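Local atomic coordinates of sensor histidine kinase CitA (Klebsiella pneumoniae, PDB entry 1P0Z), a protein that binds citrate through its periplasmic domain, the part described here, and probably activates the response regulator CitB by phosphorylation to induce citrate-fermentation genes. Residues Q30-A35 / S59-Y64; A50-V55 / S101-S106; D81-N86 / K105-D110. All coordinates share one frame; numbering follows the deposited sequence.

Interaction 1. Residues Q30-A35 / S59-Y64; sequences QKRDLA and SGQRLY
Leu34, at the start of helix 34-47, passes Leu63, where the edge strand turns a corner, with 6.2 Å between the CA atoms of the two residues. Their side chains cross at about a right angle and meet through one branch each: CD2 of Leu34 lies 3.9 Å from CD2 of Leu63. The same Leu34 methyl rests 3.5 Å from the carbonyl O of Leu63. Beside it a water bridges the backbones, donating to Leu34 O (2.8 Å) and to Leu63 O (2.7 Å).

Arg32 reaches the same Leu63 methyl from a different direction. With a positive phi of 56°, it closes a Schellman motif at the end of the preceding helix, and Asp33 then caps the next helix at Arg36 N. The Arg32 chain bends at chi3 (70°), laying one face of its guanidinium over Leu63 CD2, 3.8 Å from NH2. Gln61 OE1 sits at the guanidinium edge, 3.2 Å from NH2, but the angle is too poor for a hydrogen bond; the amide stands nearly perpendicular to the guanidinium. A salt bridge from NH1 to Asp57 holds the arginine.

Leu63 and Tyr64 both face Val55, forming a classic beta bulge at the edge of the antiparallel sheet of this PAS domain, right after the citrate-binding Arg62.

Interaction 2. Residues A50-V55 / S101-S106; sequences ATYITV and SLRGKS. With NA (sodium ion), chain L; OMO (Mo(VI)(=O)(oh)2 cluster), chain N; FLC (citrate anion), chain K.
Tyr52 and Ser101 join hands across the ligand-binding face of the PAS-fold sheet, reaching over the intervening strand 115-124 that separates their own strands. The bond runs from Tyr52 OH to Ser101 OG, 2.8 Å long, and the serine oxygen lies at the edge of the ring, in its plane. Both CG of Tyr52 and OG of Ser101 lie between the backbone N and the carbonyl carbon (chi1 64° and 56°), a position less usual for a tyrosine.

The tyrosine also serves as a wall for the citrate: CE1 comes within 3.5 Å of citrate CA, which sits over one face, offset toward the rim. Arg103 leans against the phenol from a slanting direction, its CG 3.2 Å from Tyr52 OH, and its guanidinium plane is steeply inclined to the ring. A bend at chi2 (97°) carries the guanidinium to the bound molybdenum–citrate complex. There NH1 donates to OR1 of the molybdenum oxide at 2.9 Å, while NH2 makes a weak bond to the citrate oxygen OHB at 2.8 Å. Asp79 forms salt bridges with both Arg103 NH1 and Lys105 NZ, so these nitrogens are shared between protein and ligand.

The molybdenum is itself chelated by the citrate through OHB, OB2 and OG1. Arg62 and His65 add hydrogen bonds to the anion. Thr54 OG1 donates to one citrate carboxylate at OB1 (2.9 Å), and Lys105, bent at chi2, sends NZ to another, 2.7 Å from OG2.

Interaction 3. Residues D81-N86 / K105-D110; sequences DEALIN and KSPIQD. With NA (sodium ion), chain L.
Ala83 of helix 81-86 settles on Pro107 of strand 101-109, the two CA atoms only 5.2 Å apart. With a small methyl on the helix and a compact, puckered proline ring on the strand, the backbones come this close, and the contact consists of packing alone, without a hydrogen bond between the segments.

Round the ring of Pro107, CB comes first and meets the carbonyl O of Ala83 at 3.6 Å. CG, at the tip, is still 4.2 Å from that oxygen. CD, where the ring turns back to its own nitrogen, faces the methyl of the alanine, 4.2 Å from Ala83 CB. That methyl also packs on Ile118 of strand 115-124, so it is buried over two neighbouring strands. One turn of the helix is pinned on its outer side by Asn86 ND2, which donates to Glu82 OE1 in a nearly straight bond of 2.8 Å.

While Pro107 turns its CB toward the helix, Ser106 turns its own away. Its OG stands anti to the backbone N (chi1 -174°), which delivers it to a sodium ion at 2.4 Å, and it is hydrogen-bonded to Ser89 OG too. The carbonyl O of Pro107 binds the same ion, also at 2.4 Å. Three waters and Ser20 OG of helix 6-20 bring the number of ligands to six. One of those waters donates to Gln109 OE1 at 3.0 Å, making the glutamine a second-shell partner of the metal.

Helix 81-86 thus packs on strands 101-109 and 115-124 of the PAS-domain sheet, and Ser106 and Pro107 of the first of these share a sodium site with Ser20 of helix 6-20.

From the N terminus, the chain passes helices 6-20 and 23-30 before residues 30-35 open interaction 1. The loop that closes at 59-64 holds helix 34-47 and strand 52-57. Interaction 2 starts inside that loop, at 50-55, and ends beyond it at 101-106, so the two cross; Val55, bonded through its backbone to Leu63 and Tyr64, joins them directly. Interaction 3 opens at 81-86, after interaction 1 has closed, and finishes on the strand that interaction 2 reaches, sharing Lys105 and Ser106 with it. Together they tie a helix to the sheet edge, two non-adjacent strands across the citrate pocket, and the short helix to strand 101-109.

Interaction 1. Residues Q30-A35 / S59-Y64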
loop_
_atom_site.group_PDB
_atom_site.type_symbol
_atom_site.label_atom_id
_atom_site.label_comp_id
_atom_site.label_asym_id
_atom_site.label_seq_id
_atom_site.Cartn_x
_atom_site.Cartn_y
_atom_site.Cartn_z
ATOM N N GLN A 30 3.616 9.115 11.728
ATOM C CA GLN A 30 4.683 9.724 12.520
ATOM C C GLN A 30 4.459 9.419 13.992
ATOM O O GLN A 30 5.406 9.146 14.724
ATOM C CB GLN A 30 4.716 11.247 12.307
ATOM C CG GLN A 30 5.165 11.642 10.916
ATOM C CD GLN A 30 5.168 13.137 10.669
ATOM O OE1 GLN A 30 4.175 13.830 10.918
ATOM N NE2 GLN A 30 6.287 13.641 10.153
ATOM N N LYS A 31 3.194 9.462 14.405
ATOM C CA LYS A 31 2.794 9.193 15.790
ATOM C C LYS A 31 2.605 7.712 16.117
ATOM O O LYS A 31 2.404 7.344 17.287
ATOM C CB LYS A 31 1.473 9.908 16.093
ATOM C CG LYS A 31 1.544 11.420 16.055
ATOM C CD LYS A 31 0.179 12.016 16.234
ATOM C CE LYS A 31 0.245 13.534 16.230
ATOM N NZ LYS A 31 -1.116 14.128 16.296
ATOM N N ARG A 32 2.645 6.880 15.079
ATOM C CA ARG A 32 2.459 5.437 15.177
ATOM C C ARG A 32 1.124 5.150 15.850
ATOM O O ARG A 32 1.004 4.260 16.697
ATOM C CB ARG A 32 3.617 4.781 15.944
ATOM C CG ARG A 32 4.977 4.923 15.262
ATOM C CD ARG A 32 6.054 4.052 15.931
ATOM N NE ARG A 32 5.868 2.616 15.703
ATOM C CZ ARG A 32 6.227 1.987 14.582
ATOM N NH1 ARG A 32 6.792 2.671 13.592
ATOM N NH2 ARG A 32 6.033 0.676 14.452
ATOM N N ASP A 33 0.110 5.917 15.474
ATOM C CA ASP A 33 -1.207 5.745 16.046
ATOM C C ASP A 33 -2.024 4.749 15.214
ATOM O O ASP A 33 -2.726 5.160 14.275
ATOM C CB ASP A 33 -1.933 7.084 16.081
ATOM C CG ASP A 33 -3.239 7.011 16.847
ATOM O OD1 ASP A 33 -3.807 5.900 16.985
ATOM O OD2 ASP A 33 -3.711 8.083 17.307
ATOM N N LEU A 34 -1.959 3.468 15.589
ATOM C CA LEU A 34 -2.655 2.387 14.870
ATOM C C LEU A 34 -4.160 2.533 14.701
ATOM O O LEU A 34 -4.696 2.250 13.620
ATOM C CB LEU A 34 -2.365 1.028 15.528
ATOM C CG LEU A 34 -0.878 0.650 15.634
ATOM C CD1 LEU A 34 -0.804 -0.774 16.168
ATOM C CD2 LEU A 34 -0.155 0.756 14.277
ATOM N N ALA A 35 -4.848 2.959 15.761
ATOM C CA ALA A 35 -6.296 3.129 15.674
ATOM C C ALA A 35 -6.631 4.251 14.707
ATOM O O ALA A 35 -7.610 4.160 13.956
ATOM C CB ALA A 35 -6.883 3.456 17.051
ATOM N N SER A 59 10.622 0.979 8.241
ATOM C CA SER A 59 11.392 -0.257 8.161
ATOM C C SER A 59 10.551 -1.361 7.513
ATOM O O SER A 59 10.999 -2.507 7.388
ATOM C CB SER A 59 11.828 -0.697 9.565
ATOM O OG SER A 59 10.696 -1.126 10.317
ATOM N N GLY A 60 9.324 -1.024 7.104
ATOM C CA GLY A 60 8.481 -2.028 6.479
ATOM C C GLY A 60 7.659 -2.851 7.458
ATOM O O GLY A 60 7.123 -3.908 7.091
ATOM N N GLN A 61 7.584 -2.408 8.709
ATOM C CA GLN A 61 6.734 -3.111 9.684
ATOM C C GLN A 61 5.283 -2.633 9.421
ATOM O O GLN A 61 5.029 -1.450 9.325
ATOM C CB GLN A 61 7.132 -2.747 11.130
ATOM C CG GLN A 61 6.267 -3.510 12.133
ATOM C CD GLN A 61 6.589 -3.137 13.576
ATOM O OE1 GLN A 61 5.800 -2.475 14.261
ATOM N NE2 GLN A 61 7.762 -3.552 14.035
ATOM N N ARG A 62 4.334 -3.558 9.309
ATOM C CA ARG A 62 2.954 -3.153 9.021
ATOM C C ARG A 62 2.248 -2.404 10.139
ATOM O O ARG A 62 2.255 -2.834 11.293
ATOM C CB ARG A 62 2.102 -4.361 8.618
ATOM C CG ARG A 62 2.631 -5.101 7.379
ATOM C CD ARG A 62 1.562 -6.118 6.898
ATOM N NE ARG A 62 2.113 -7.018 5.875
ATOM C CZ ARG A 62 2.826 -8.105 6.170
ATOM N NH1 ARG A 62 3.057 -8.435 7.452
ATOM N NH2 ARG A 62 3.328 -8.846 5.197
ATOM N N LEU A 63 1.672 -1.262 9.767
ATOM C CA LEU A 63 0.881 -0.447 10.669
ATOM C C LEU A 63 -0.609 -0.723 10.395
ATOM O O LEU A 63 -1.478 -0.410 11.220
ATOM C CB LEU A 63 1.182 1.040 10.454
ATOM C CG LEU A 63 2.642 1.441 10.643
ATOM C CD1 LEU A 63 2.824 2.909 10.293
ATOM C CD2 LEU A 63 3.084 1.152 12.080
ATOM N N TYR A 64 -0.892 -1.305 9.217
ATOM C CA TYR A 64 -2.256 -1.652 8.843
ATOM C C TYR A 64 -2.243 -2.759 7.810
ATOM O O TYR A 64 -1.407 -2.747 6.897
ATOM C CB TYR A 64 -2.994 -0.427 8.240
ATOM C CG TYR A 64 -4.421 -0.735 7.781
ATOM C CD1 TYR A 64 -4.670 -1.283 6.516
ATOM C CD2 TYR A 64 -5.521 -0.464 8.613
ATOM C CE1 TYR A 64 -5.985 -1.550 6.087
ATOM C CE2 TYR A 64 -6.836 -0.723 8.201
ATOM C CZ TYR A 64 -7.063 -1.257 6.940
ATOM O OH TYR A 64 -8.358 -1.425 6.529
HETATM O O HOH W 1 -4.011 0.057 12.092
#

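Interaction 2. Residues A50-V55 / S101-S106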
loop_
_atom_site.group_PDB
_atom_site.type_symbol
_atom_site.label_atom_id
_atom_site.label_comp_id
_atom_site.label_asym_id
_atom_site.label_seq_id
_atom_site.Cartn_x
_atom_site.Cartn_y
_atom_site.Cartn_z
ATOM N N ALA A 50 -10.299 -2.072 -4.712
ATOM C CA ALA A 50 -9.079 -2.865 -4.465
ATOM C C ALA A 50 -9.342 -4.025 -3.492
ATOM O O ALA A 50 -10.222 -3.977 -2.602
ATOM C CB ALA A 50 -7.975 -1.975 -3.890
ATOM N N THR A 51 -8.556 -5.084 -3.623
ATOM C CA THR A 51 -8.680 -6.230 -2.722
ATOM C C THR A 51 -8.200 -5.877 -1.323
ATOM O O THR A 51 -8.795 -6.305 -0.309
ATOM C CB THR A 51 -7.811 -7.413 -3.195
ATOM O OG1 THR A 51 -8.145 -7.721 -4.532
ATOM C CG2 THR A 51 -8.087 -8.668 -2.344
ATOM N N TYR A 52 -7.131 -5.090 -1.253
ATOM C CA TYR A 52 -6.567 -4.739 0.030
ATOM C C TYR A 52 -5.733 -3.478 -0.028
ATOM O O TYR A 52 -5.359 -3.006 -1.102
ATOM C CB TYR A 52 -5.656 -5.893 0.553
ATOM C CG TYR A 52 -4.426 -6.182 -0.309
ATOM C CD1 TYR A 52 -3.270 -5.410 -0.203
ATOM C CD2 TYR A 52 -4.438 -7.229 -1.241
ATOM C CE1 TYR A 52 -2.151 -5.659 -1.009
ATOM C CE2 TYR A 52 -3.328 -7.506 -2.021
ATOM C CZ TYR A 52 -2.178 -6.697 -1.902
ATOM O OH TYR A 52 -1.067 -6.915 -2.678
ATOM N N ILE A 53 -5.421 -2.959 1.163
ATOM C CA ILE A 53 -4.508 -1.835 1.281
ATOM C C ILE A 53 -3.651 -2.180 2.494
ATOM O O ILE A 53 -4.184 -2.556 3.544
ATOM C CB ILE A 53 -5.225 -0.494 1.583
ATOM C CG1 ILE A 53 -6.196 -0.178 0.454
ATOM C CG2 ILE A 53 -4.169 0.611 1.770
ATOM C CD1 ILE A 53 -7.052 1.083 0.697
ATOM N N THR A 54 -2.337 -2.040 2.344
ATOM C CA THR A 54 -1.409 -2.282 3.429
ATOM C C THR A 54 -0.631 -0.994 3.676
ATOM O O THR A 54 -0.262 -0.295 2.712
ATOM C CB THR A 54 -0.362 -3.390 3.044
ATOM O OG1 THR A 54 -1.030 -4.653 2.906
ATOM C CG2 THR A 54 0.746 -3.509 4.143
ATOM N N VAL A 55 -0.389 -0.665 4.954
ATOM C CA VAL A 55 0.408 0.512 5.278
ATOM C C VAL A 55 1.571 0.025 6.145
ATOM O O VAL A 55 1.357 -0.743 7.106
ATOM C CB VAL A 55 -0.375 1.572 6.093
ATOM C CG1 VAL A 55 0.584 2.755 6.414
ATOM C CG2 VAL A 55 -1.609 2.064 5.284
ATOM N N SER A 101 -1.109 -10.835 -6.701
ATOM C CA SER A 101 -1.794 -9.555 -6.880
ATOM C C SER A 101 -0.924 -8.482 -7.482
ATOM O O SER A 101 0.291 -8.478 -7.310
ATOM C CB SER A 101 -2.242 -9.034 -5.488
ATOM O OG SER A 101 -1.130 -8.930 -4.560
ATOM N N LEU A 102 -1.560 -7.546 -8.186
ATOM C CA LEU A 102 -0.855 -6.395 -8.775
ATOM C C LEU A 102 -0.944 -5.320 -7.683
ATOM O O LEU A 102 -2.049 -5.057 -7.194
ATOM C CB LEU A 102 -1.604 -5.950 -10.037
ATOM C CG LEU A 102 -0.838 -5.165 -11.105
ATOM C CD1 LEU A 102 0.363 -5.946 -11.576
ATOM C CD2 LEU A 102 -1.766 -4.875 -12.267
ATOM N N ARG A 103 0.184 -4.695 -7.312
ATOM C CA ARG A 103 0.231 -3.702 -6.236
ATOM C C ARG A 103 0.663 -2.372 -6.775
ATOM O O ARG A 103 1.540 -2.331 -7.636
ATOM C CB ARG A 103 1.307 -4.046 -5.183
ATOM C CG ARG A 103 1.133 -5.404 -4.515
ATOM C CD ARG A 103 2.036 -6.535 -5.204
ATOM N NE ARG A 103 1.724 -7.707 -4.391
ATOM C CZ ARG A 103 2.351 -8.025 -3.248
ATOM N NH1 ARG A 103 3.377 -7.304 -2.832
ATOM N NH2 ARG A 103 1.832 -8.994 -2.452
ATOM N N GLY A 104 0.041 -1.317 -6.287
ATOM C CA GLY A 104 0.544 0.019 -6.603
ATOM C C GLY A 104 1.194 0.410 -5.266
ATOM O O GLY A 104 0.538 0.324 -4.226
ATOM N N LYS A 105 2.467 0.829 -5.288
ATOM C CA LYS A 105 3.204 1.180 -4.074
ATOM C C LYS A 105 3.700 2.591 -4.158
ATOM O O LYS A 105 4.086 3.043 -5.231
ATOM C CB LYS A 105 4.419 0.283 -3.920
ATOM C CG LYS A 105 4.108 -1.246 -4.006
ATOM C CD LYS A 105 4.636 -1.946 -2.759
ATOM C CE LYS A 105 4.659 -3.412 -2.955
ATOM N NZ LYS A 105 5.092 -4.029 -1.675
ATOM N N SER A 106 3.662 3.297 -3.019
ATOM C CA SER A 106 4.170 4.685 -3.027
ATOM C C SER A 106 4.625 4.972 -1.598
ATOM O O SER A 106 3.972 4.555 -0.628
ATOM C CB SER A 106 3.027 5.651 -3.417
ATOM O OG SER A 106 3.545 6.981 -3.557
HETATM NA NA NA L . 3.709 8.877 -2.070
HETATM O OM1 OMO N . 3.969 -10.252 1.576
HETATM MO MO OMO N . 4.003 -8.488 0.931
HETATM O OR1 OMO N . 4.618 -8.762 -0.643
HETATM O OM2 OMO N . 5.384 -7.885 1.808
HETATM C CAC FLC K . -0.636 -9.565 1.285
HETATM C CA FLC K . -0.440 -8.118 0.753
HETATM C CB FLC K . 1.080 -7.622 0.877
HETATM C CBC FLC K . 1.577 -7.421 2.355
HETATM C CG FLC K . 1.280 -6.299 -0.007
HETATM C CGC FLC K . 2.691 -5.671 -0.052
HETATM O OA1 FLC K . -0.434 -9.803 2.463
HETATM O OA2 FLC K . -0.919 -10.394 0.417
HETATM O OB1 FLC K . 0.882 -6.777 3.144
HETATM O OB2 FLC K . 2.705 -7.879 2.650
HETATM O OG1 FLC K . 3.706 -6.333 0.372
HETATM O OG2 FLC K . 2.753 -4.543 -0.486
HETATM O OHB FLC K . 1.987 -8.566 0.291
HETATM O O HOH W 2 5.492 9.578 -3.694
HETATM O O HOH W 3 4.450 10.955 -0.933
HETATM O O HOH W 4 2.220 10.291 -3.259
#

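Interaction 3. Residues D81-N86 / K105-D110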
loop_
_atom_site.group_PDB
_atom_site.type_symbol
_atom_site.label_atom_id
_atom_site.label_comp_id
_atom_site.label_asym_id
_atom_site.label_seq_id
_atom_site.Cartn_x
_atom_site.Cartn_y
_atom_site.Cartn_z
ATOM N N ASP A 81 11.328 -2.341 -1.287
ATOM C CA ASP A 81 12.569 -1.583 -1.138
ATOM C C ASP A 81 12.666 -0.310 -1.938
ATOM O O ASP A 81 13.146 0.716 -1.416
ATOM C CB ASP A 81 13.758 -2.481 -1.477
ATOM C CG ASP A 81 14.143 -3.379 -0.309
ATOM O OD1 ASP A 81 13.248 -3.699 0.519
ATOM O OD2 ASP A 81 15.333 -3.766 -0.223
ATOM N N GLU A 82 12.197 -0.345 -3.191
ATOM C CA GLU A 82 12.354 0.857 -3.997
ATOM C C GLU A 82 11.547 2.039 -3.466
ATOM O O GLU A 82 11.962 3.189 -3.631
ATOM C CB GLU A 82 12.091 0.554 -5.472
ATOM C CG GLU A 82 13.135 -0.488 -5.996
ATOM C CD GLU A 82 14.605 -0.110 -5.647
ATOM O OE1 GLU A 82 15.014 1.079 -5.763
ATOM O OE2 GLU A 82 15.379 -1.027 -5.250
ATOM N N ALA A 83 10.428 1.764 -2.803
ATOM C CA ALA A 83 9.642 2.847 -2.224
ATOM C C ALA A 83 10.261 3.263 -0.878
ATOM O O ALA A 83 10.414 4.459 -0.604
ATOM C CB ALA A 83 8.186 2.383 -1.987
ATOM N N LEU A 84 10.613 2.287 -0.050
ATOM C CA LEU A 84 11.137 2.583 1.279
ATOM C C LEU A 84 12.514 3.199 1.299
ATOM O O LEU A 84 12.808 4.080 2.139
ATOM C CB LEU A 84 11.142 1.316 2.150
ATOM C CG LEU A 84 9.744 0.859 2.589
ATOM C CD1 LEU A 84 9.825 -0.507 3.242
ATOM C CD2 LEU A 84 9.087 1.932 3.510
ATOM N N ILE A 85 13.357 2.762 0.378
ATOM C CA ILE A 85 14.722 3.259 0.332
ATOM C C ILE A 85 14.933 4.369 -0.666
ATOM O O ILE A 85 15.610 5.377 -0.348
ATOM C CB ILE A 85 15.695 2.087 0.008
ATOM C CG1 ILE A 85 15.586 1.018 1.096
ATOM C CG2 ILE A 85 17.131 2.602 -0.104
ATOM C CD1 ILE A 85 16.357 -0.241 0.741
ATOM N N ASN A 86 14.334 4.228 -1.862
ATOM C CA ASN A 86 14.535 5.186 -2.921
ATOM C C ASN A 86 13.360 6.099 -3.276
ATOM O O ASN A 86 13.423 6.871 -4.223
ATOM C CB ASN A 86 15.072 4.433 -4.143
ATOM C CG ASN A 86 16.462 3.893 -3.883
ATOM O OD1 ASN A 86 17.290 4.623 -3.320
ATOM N ND2 ASN A 86 16.744 2.632 -4.262
ATOM N N LYS A 105 2.467 0.829 -5.288
ATOM C CA LYS A 105 3.204 1.180 -4.074
ATOM C C LYS A 105 3.700 2.591 -4.158
ATOM O O LYS A 105 4.086 3.043 -5.231
ATOM C CB LYS A 105 4.419 0.283 -3.920
ATOM C CG LYS A 105 4.108 -1.246 -4.006
ATOM C CD LYS A 105 4.636 -1.946 -2.759
ATOM C CE LYS A 105 4.659 -3.412 -2.955
ATOM N NZ LYS A 105 5.092 -4.029 -1.675
ATOM N N SER A 106 3.662 3.297 -3.019
ATOM C CA SER A 106 4.170 4.685 -3.027
ATOM C C SER A 106 4.625 4.972 -1.598
ATOM O O SER A 106 3.972 4.555 -0.628
ATOM C CB SER A 106 3.027 5.651 -3.417
ATOM O OG SER A 106 3.545 6.981 -3.557
ATOM N N PRO A 107 5.723 5.740 -1.439
ATOM C CA PRO A 107 6.193 6.032 -0.077
ATOM C C PRO A 107 5.319 7.096 0.574
ATOM O O PRO A 107 4.661 7.896 -0.120
ATOM C CB PRO A 107 7.604 6.611 -0.306
ATOM C CG PRO A 107 7.507 7.283 -1.673
ATOM C CD PRO A 107 6.609 6.297 -2.472
ATOM N N ILE A 108 5.240 7.061 1.892
ATOM C CA ILE A 108 4.558 8.114 2.659
ATOM C C ILE A 108 5.778 8.940 3.115
ATOM O O ILE A 108 6.722 8.380 3.678
ATOM C CB ILE A 108 3.866 7.565 3.915
ATOM C CG1 ILE A 108 2.906 6.426 3.553
ATOM C CG2 ILE A 108 3.133 8.708 4.617
ATOM C CD1 ILE A 108 2.280 5.742 4.788
ATOM N N GLN A 109 5.753 10.251 2.868
ATOM C CA GLN A 109 6.887 11.145 3.177
ATOM C C GLN A 109 6.529 12.301 4.084
ATOM O O GLN A 109 5.411 12.797 4.021
ATOM C CB GLN A 109 7.438 11.705 1.871
ATOM C CG GLN A 109 8.173 10.657 1.044
ATOM C CD GLN A 109 8.371 11.094 -0.381
ATOM O OE1 GLN A 109 7.421 11.118 -1.172
ATOM N NE2 GLN A 109 9.612 11.461 -0.731
ATOM N N ASP A 110 7.470 12.724 4.933
ATOM C CA ASP A 110 7.177 13.916 5.739
ATOM C C ASP A 110 7.387 15.162 4.857
ATOM O O ASP A 110 7.731 15.054 3.674
ATOM C CB ASP A 110 8.023 13.981 7.038
ATOM C CG ASP A 110 9.515 14.108 6.803
ATOM O OD1 ASP A 110 9.975 14.564 5.739
ATOM O OD2 ASP A 110 10.263 13.760 7.757
HETATM NA NA NA L . 3.709 8.877 -2.070
HETATM O O HOH W 3 4.450 10.955 -0.933
HETATM O O HOH W 2 5.492 9.578 -3.694
HETATM O O HOH W 4 2.220 10.291 -3.259
#